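Local coordinates for protein mediator of RNA polymerase II transcription subunit 6 (Schizosaccharomyces pombe, PDB 4H61) that serves as a subunit of the Mediator complex, a coactivator that relays signals from gene-specific regulators to the RNA polymerase II transcription machinery, at residues G21-S33 and F73-I86. Sequence-based numbering, arbitrary orientation.
Sequences GGLRTENVLEYFS and FVIIHERPPFLWVI
Val28, Leu29 and Phe32 of the short helix 28-33 pack on Phe73, Ile75 and Ile86 of two antiparallel strands. Ile86 CD1 sits in the middle. It meets Leu29 CD1 at 3.6 Å and also touches CB, CG and CD1 of Phe32. Leu29 straddles the two strands, with CD2 3.9 Å from Ile75 CG1. Ile75 CD1 reaches Val28 CG1 at 3.5 Å. Phe32 CG is anti to the backbone N (chi1 -175°), which directs the ring toward the sheet. There Phe32 CE2 lies over one face of the Phe73 ring, and the two ring planes are inclined at 53°.

Farther out, Trp84 packs against the loop that leads into the helix. Val28 CG1 lies over one face of the indole and Pro80 N over the opposite face, both offset toward the rim. Leu23 CB rests 3.7 Å from CZ3 at the six-membered end of Trp84. At the other end Trp84 NE1 donates a hydrogen bond of 2.8 Å to Thr25 OG1, with the hydroxyl near the indole plane at its edge. The N-H...O angle is 150°. A leucine in place of Trp84 would probably leave Thr25 OG1 without this donor and open a gap beside Leu23. At the exposed edge the carboxylate of Glu78 lies against Thr25 CG2.

The contact joins the N-terminal part of the chain to one side of the four-stranded antiparallel sheet. Strand 97-106 continues this floor, with Val105 touching Leu23 and Ile86, and Tyr103 meeting Phe32 edge-to-face. Leu61 of helix 61-66 adjoins Leu29.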
loop_
_atom_site.group_PDB
_atom_site.type_symbol
_atom_site.label_atom_id
_atom_site.label_comp_id
_atom_site.label_asym_id
_atom_site.label_seq_id
_atom_site.Cartn_x
_atom_site.Cartn_y
_atom_site.Cartn_z
ATOM N N GLY A 21 16.613 -12.420 -3.986
ATOM C CA GLY A 21 16.955 -12.353 -5.398
ATOM C C GLY A 21 16.524 -11.069 -6.083
ATOM O O GLY A 21 16.210 -11.066 -7.277
ATOM N N GLY A 22 16.507 -9.975 -5.324
ATOM C CA GLY A 22 16.170 -8.668 -5.863
ATOM C C GLY A 22 14.700 -8.321 -5.733
ATOM O O GLY A 22 13.851 -9.198 -5.556
ATOM N N LEU A 23 14.389 -7.035 -5.827
ATOM C CA LEU A 23 13.010 -6.592 -5.660
ATOM C C LEU A 23 12.160 -6.901 -6.879
ATOM O O LEU A 23 12.586 -6.713 -8.018
ATOM C CB LEU A 23 12.938 -5.095 -5.345
ATOM C CG LEU A 23 13.461 -4.644 -3.981
ATOM C CD1 LEU A 23 13.097 -3.184 -3.724
ATOM C CD2 LEU A 23 12.928 -5.551 -2.875
ATOM N N ARG A 24 10.951 -7.379 -6.618
ATOM C CA ARG A 24 9.963 -7.610 -7.658
ATOM C C ARG A 24 8.600 -7.199 -7.115
ATOM O O ARG A 24 8.391 -7.198 -5.899
ATOM C CB ARG A 24 9.958 -9.085 -8.073
ATOM C CG ARG A 24 11.192 -9.521 -8.860
ATOM C CD ARG A 24 11.326 -11.043 -8.951
ATOM N NE ARG A 24 11.776 -11.647 -7.696
ATOM C CZ ARG A 24 11.006 -12.380 -6.895
ATOM N NH1 ARG A 24 9.738 -12.614 -7.217
ATOM N NH2 ARG A 24 11.507 -12.887 -5.773
ATOM N N THR A 25 7.684 -6.843 -8.013
ATOM C CA THR A 25 6.303 -6.530 -7.645
ATOM C C THR A 25 5.731 -7.634 -6.759
ATOM O O THR A 25 4.979 -7.371 -5.820
ATOM C CB THR A 25 5.419 -6.372 -8.899
ATOM O OG1 THR A 25 5.908 -5.285 -9.691
ATOM C CG2 THR A 25 3.972 -6.100 -8.520
ATOM N N GLU A 26 6.127 -8.866 -7.066
ATOM C CA GLU A 26 5.733 -10.051 -6.313
ATOM C C GLU A 26 6.044 -9.952 -4.824
ATOM O O GLU A 26 5.304 -10.498 -4.007
ATOM C CB GLU A 26 6.421 -11.299 -6.885
ATOM C CG GLU A 26 5.847 -11.809 -8.206
ATOM C CD GLU A 26 6.298 -11.002 -9.417
ATOM O OE1 GLU A 26 7.109 -10.066 -9.251
ATOM O OE2 GLU A 26 5.839 -11.309 -10.540
ATOM N N ASN A 27 7.135 -9.271 -4.474
ATOM C CA ASN A 27 7.595 -9.248 -3.082
ATOM C C ASN A 27 7.876 -7.870 -2.458
ATOM O O ASN A 27 8.203 -7.783 -1.269
ATOM C CB ASN A 27 8.805 -10.172 -2.888
ATOM C CG ASN A 27 10.007 -9.750 -3.718
ATOM O OD1 ASN A 27 10.086 -8.617 -4.188
ATOM N ND2 ASN A 27 10.951 -10.669 -3.901
ATOM N N VAL A 28 7.746 -6.805 -3.242
ATOM C CA VAL A 28 8.042 -5.461 -2.743
ATOM C C VAL A 28 7.268 -5.088 -1.462
ATOM O O VAL A 28 7.812 -4.462 -0.554
ATOM C CB VAL A 28 7.820 -4.393 -3.834
ATOM C CG1 VAL A 28 6.395 -4.430 -4.327
ATOM C CG2 VAL A 28 8.162 -3.012 -3.312
ATOM N N LEU A 29 6.009 -5.496 -1.380
ATOM C CA LEU A 29 5.175 -5.200 -0.221
ATOM C C LEU A 29 5.700 -5.920 1.009
ATOM O O LEU A 29 5.541 -5.441 2.129
ATOM C CB LEU A 29 3.729 -5.623 -0.491
ATOM C CG LEU A 29 2.633 -4.568 -0.368
ATOM C CD1 LEU A 29 3.196 -3.181 -0.615
ATOM C CD2 LEU A 29 1.472 -4.868 -1.328
ATOM N N GLU A 30 6.321 -7.076 0.809
ATOM C CA GLU A 30 6.880 -7.813 1.933
ATOM C C GLU A 30 8.096 -7.064 2.453
ATOM O O GLU A 30 8.317 -6.976 3.664
ATOM C CB GLU A 30 7.268 -9.227 1.513
ATOM C CG GLU A 30 7.684 -10.114 2.674
ATOM C CD GLU A 30 7.644 -11.583 2.315
ATOM O OE1 GLU A 30 6.805 -11.959 1.463
ATOM O OE2 GLU A 30 8.453 -12.359 2.875
ATOM N N TYR A 31 8.877 -6.528 1.519
ATOM C CA TYR A 31 10.015 -5.676 1.831
ATOM C C TYR A 31 9.546 -4.518 2.694
ATOM O O TYR A 31 10.109 -4.239 3.761
ATOM C CB TYR A 31 10.603 -5.135 0.528
ATOM C CG TYR A 31 11.880 -4.333 0.663
ATOM C CD1 TYR A 31 12.937 -4.784 1.443
ATOM C CD2 TYR A 31 12.040 -3.137 -0.031
ATOM C CE1 TYR A 31 14.116 -4.053 1.545
ATOM C CE2 TYR A 31 13.213 -2.401 0.061
ATOM C CZ TYR A 31 14.247 -2.862 0.850
ATOM O OH TYR A 31 15.410 -2.122 0.939
ATOM N N PHE A 32 8.499 -3.857 2.218
ATOM C CA PHE A 32 7.923 -2.714 2.900
ATOM C C PHE A 32 7.533 -3.084 4.325
ATOM O O PHE A 32 7.639 -2.265 5.230
ATOM C CB PHE A 32 6.704 -2.205 2.116
ATOM C CG PHE A 32 6.099 -0.954 2.678
ATOM C CD1 PHE A 32 6.624 0.288 2.354
ATOM C CD2 PHE A 32 4.998 -1.022 3.529
ATOM C CE1 PHE A 32 6.068 1.442 2.874
ATOM C CE2 PHE A 32 4.430 0.125 4.061
ATOM C CZ PHE A 32 4.965 1.363 3.740
ATOM N N SER A 33 7.113 -4.334 4.522
ATOM C CA SER A 33 6.677 -4.816 5.840
ATOM C C SER A 33 7.764 -4.845 6.912
ATOM O O SER A 33 7.460 -4.805 8.102
ATOM C CB SER A 33 6.058 -6.201 5.720
ATOM O OG SER A 33 4.892 -6.134 4.925
ATOM N N PHE A 73 -2.245 -1.178 2.719
ATOM C CA PHE A 73 -1.131 -0.787 1.867
ATOM C C PHE A 73 -1.288 -1.438 0.502
ATOM O O PHE A 73 -1.469 -2.652 0.399
ATOM C CB PHE A 73 0.198 -1.201 2.494
ATOM C CG PHE A 73 0.493 -0.497 3.786
ATOM C CD1 PHE A 73 1.072 0.766 3.785
ATOM C CD2 PHE A 73 0.173 -1.087 5.001
ATOM C CE1 PHE A 73 1.337 1.424 4.972
ATOM C CE2 PHE A 73 0.436 -0.433 6.202
ATOM C CZ PHE A 73 1.020 0.822 6.187
ATOM N N VAL A 74 -1.236 -0.631 -0.549
ATOM C CA VAL A 74 -1.363 -1.163 -1.894
ATOM C C VAL A 74 -0.303 -0.570 -2.802
ATOM O O VAL A 74 0.214 0.525 -2.552
ATOM C CB VAL A 74 -2.767 -0.896 -2.497
ATOM C CG1 VAL A 74 -3.854 -1.447 -1.587
ATOM C CG2 VAL A 74 -2.975 0.595 -2.737
ATOM N N ILE A 75 0.025 -1.310 -3.853
ATOM C CA ILE A 75 0.931 -0.828 -4.880
ATOM C C ILE A 75 0.117 -0.078 -5.919
ATOM O O ILE A 75 -0.875 -0.601 -6.437
ATOM C CB ILE A 75 1.660 -2.002 -5.537
ATOM C CG1 ILE A 75 2.430 -2.791 -4.472
ATOM C CG2 ILE A 75 2.575 -1.506 -6.651
ATOM C CD1 ILE A 75 2.922 -4.132 -4.939
ATOM N N ILE A 76 0.515 1.156 -6.210
ATOM C CA ILE A 76 -0.239 1.978 -7.156
ATOM C C ILE A 76 0.602 2.416 -8.350
ATOM O O ILE A 76 0.114 3.127 -9.224
ATOM C CB ILE A 76 -0.831 3.225 -6.484
ATOM C CG1 ILE A 76 0.295 4.194 -6.084
ATOM C CG2 ILE A 76 -1.685 2.823 -5.294
ATOM C CD1 ILE A 76 -0.183 5.403 -5.316
ATOM N N HIS A 77 1.865 2.005 -8.375
ATOM C CA HIS A 77 2.715 2.260 -9.527
ATOM C C HIS A 77 3.870 1.269 -9.614
ATOM O O HIS A 77 4.512 0.966 -8.613
ATOM C CB HIS A 77 3.246 3.689 -9.521
ATOM C CG HIS A 77 3.873 4.092 -10.820
ATOM N ND1 HIS A 77 3.134 4.539 -11.895
ATOM C CD2 HIS A 77 5.165 4.083 -11.229
ATOM C CE1 HIS A 77 3.946 4.805 -12.902
ATOM N NE2 HIS A 77 5.184 4.537 -12.524
ATOM N N GLU A 78 4.133 0.768 -10.820
ATOM C CA GLU A 78 5.161 -0.245 -11.023
ATOM C C GLU A 78 6.109 0.135 -12.143
ATOM O O GLU A 78 5.690 0.309 -13.285
ATOM C CB GLU A 78 4.526 -1.598 -11.343
ATOM C CG GLU A 78 3.518 -2.058 -10.310
ATOM C CD GLU A 78 2.796 -3.319 -10.727
ATOM O OE1 GLU A 78 3.272 -3.987 -11.675
ATOM O OE2 GLU A 78 1.752 -3.635 -10.109
ATOM N N ARG A 79 7.388 0.266 -11.810
ATOM C CA ARG A 79 8.427 0.437 -12.821
ATOM C C ARG A 79 9.635 -0.430 -12.506
ATOM O O ARG A 79 10.709 0.091 -12.190
ATOM C CB ARG A 79 8.852 1.901 -12.928
ATOM C CG ARG A 79 7.775 2.815 -13.487
ATOM C CD ARG A 79 7.495 2.540 -14.969
ATOM N NE ARG A 79 6.830 3.671 -15.620
ATOM C CZ ARG A 79 5.531 3.730 -15.901
ATOM N NH1 ARG A 79 4.735 2.709 -15.604
ATOM N NH2 ARG A 79 5.026 4.809 -16.487
ATOM N N PRO A 80 9.465 -1.762 -12.591
ATOM C CA PRO A 80 10.580 -2.676 -12.330
ATOM C C PRO A 80 11.739 -2.363 -13.265
ATOM O O PRO A 80 11.499 -1.983 -14.410
ATOM C CB PRO A 80 9.995 -4.051 -12.673
ATOM C CG PRO A 80 8.532 -3.890 -12.528
ATOM C CD PRO A 80 8.241 -2.490 -12.971
ATOM N N PRO A 81 12.978 -2.527 -12.783
ATOM C CA PRO A 81 13.255 -2.994 -11.420
ATOM C C PRO A 81 13.731 -1.882 -10.484
ATOM O O PRO A 81 14.332 -2.179 -9.450
ATOM C CB PRO A 81 14.385 -3.994 -11.648
ATOM C CG PRO A 81 15.161 -3.388 -12.794
ATOM C CD PRO A 81 14.182 -2.584 -13.630
ATOM N N PHE A 82 13.462 -0.626 -10.834
ATOM C CA PHE A 82 13.957 0.499 -10.041
ATOM C C PHE A 82 12.956 1.062 -9.025
ATOM O O PHE A 82 13.319 1.293 -7.871
ATOM C CB PHE A 82 14.502 1.615 -10.940
ATOM C CG PHE A 82 15.880 1.339 -11.481
ATOM C CD1 PHE A 82 16.568 0.190 -11.114
ATOM C CD2 PHE A 82 16.493 2.232 -12.349
ATOM C CE1 PHE A 82 17.837 -0.068 -11.610
ATOM C CE2 PHE A 82 17.764 1.981 -12.846
ATOM C CZ PHE A 82 18.436 0.829 -12.474
ATOM N N LEU A 83 11.711 1.293 -9.429
ATOM C CA LEU A 83 10.765 1.826 -8.464
ATOM C C LEU A 83 9.400 1.159 -8.389
ATOM O O LEU A 83 8.909 0.576 -9.354
ATOM C CB LEU A 83 10.630 3.359 -8.554
ATOM C CG LEU A 83 9.931 4.148 -9.664
ATOM C CD1 LEU A 83 8.469 3.803 -9.832
ATOM C CD2 LEU A 83 10.044 5.619 -9.332
ATOM N N TRP A 84 8.808 1.265 -7.204
ATOM C CA TRP A 84 7.411 0.946 -6.987
ATOM C C TRP A 84 6.899 2.018 -6.049
ATOM O O TRP A 84 7.659 2.541 -5.232
ATOM C CB TRP A 84 7.258 -0.423 -6.340
ATOM C CG TRP A 84 7.629 -1.550 -7.232
ATOM C CD1 TRP A 84 6.787 -2.290 -8.014
ATOM C CD2 TRP A 84 8.942 -2.076 -7.446
ATOM N NE1 TRP A 84 7.498 -3.248 -8.698
ATOM C CE2 TRP A 84 8.823 -3.136 -8.369
ATOM C CE3 TRP A 84 10.209 -1.753 -6.947
ATOM C CZ2 TRP A 84 9.921 -3.875 -8.801
ATOM C CZ3 TRP A 84 11.296 -2.486 -7.376
ATOM C CH2 TRP A 84 11.146 -3.536 -8.293
ATOM N N VAL A 85 5.623 2.361 -6.178
ATOM C CA VAL A 85 5.018 3.358 -5.306
ATOM C C VAL A 85 3.875 2.746 -4.516
ATOM O O VAL A 85 2.978 2.112 -5.084
ATOM C CB VAL A 85 4.504 4.567 -6.095
ATOM C CG1 VAL A 85 3.778 5.540 -5.164
ATOM C CG2 VAL A 85 5.654 5.253 -6.808
ATOM N N ILE A 86 3.914 2.949 -3.201
ATOM C CA ILE A 86 2.975 2.314 -2.286
ATOM C C ILE A 86 2.122 3.361 -1.605
ATOM O O ILE A 86 2.616 4.430 -1.255
ATOM C CB ILE A 86 3.731 1.505 -1.219
ATOM C CG1 ILE A 86 4.520 0.376 -1.885
ATOM C CG2 ILE A 86 2.781 0.951 -0.175
ATOM C CD1 ILE A 86 5.409 -0.371 -0.943
#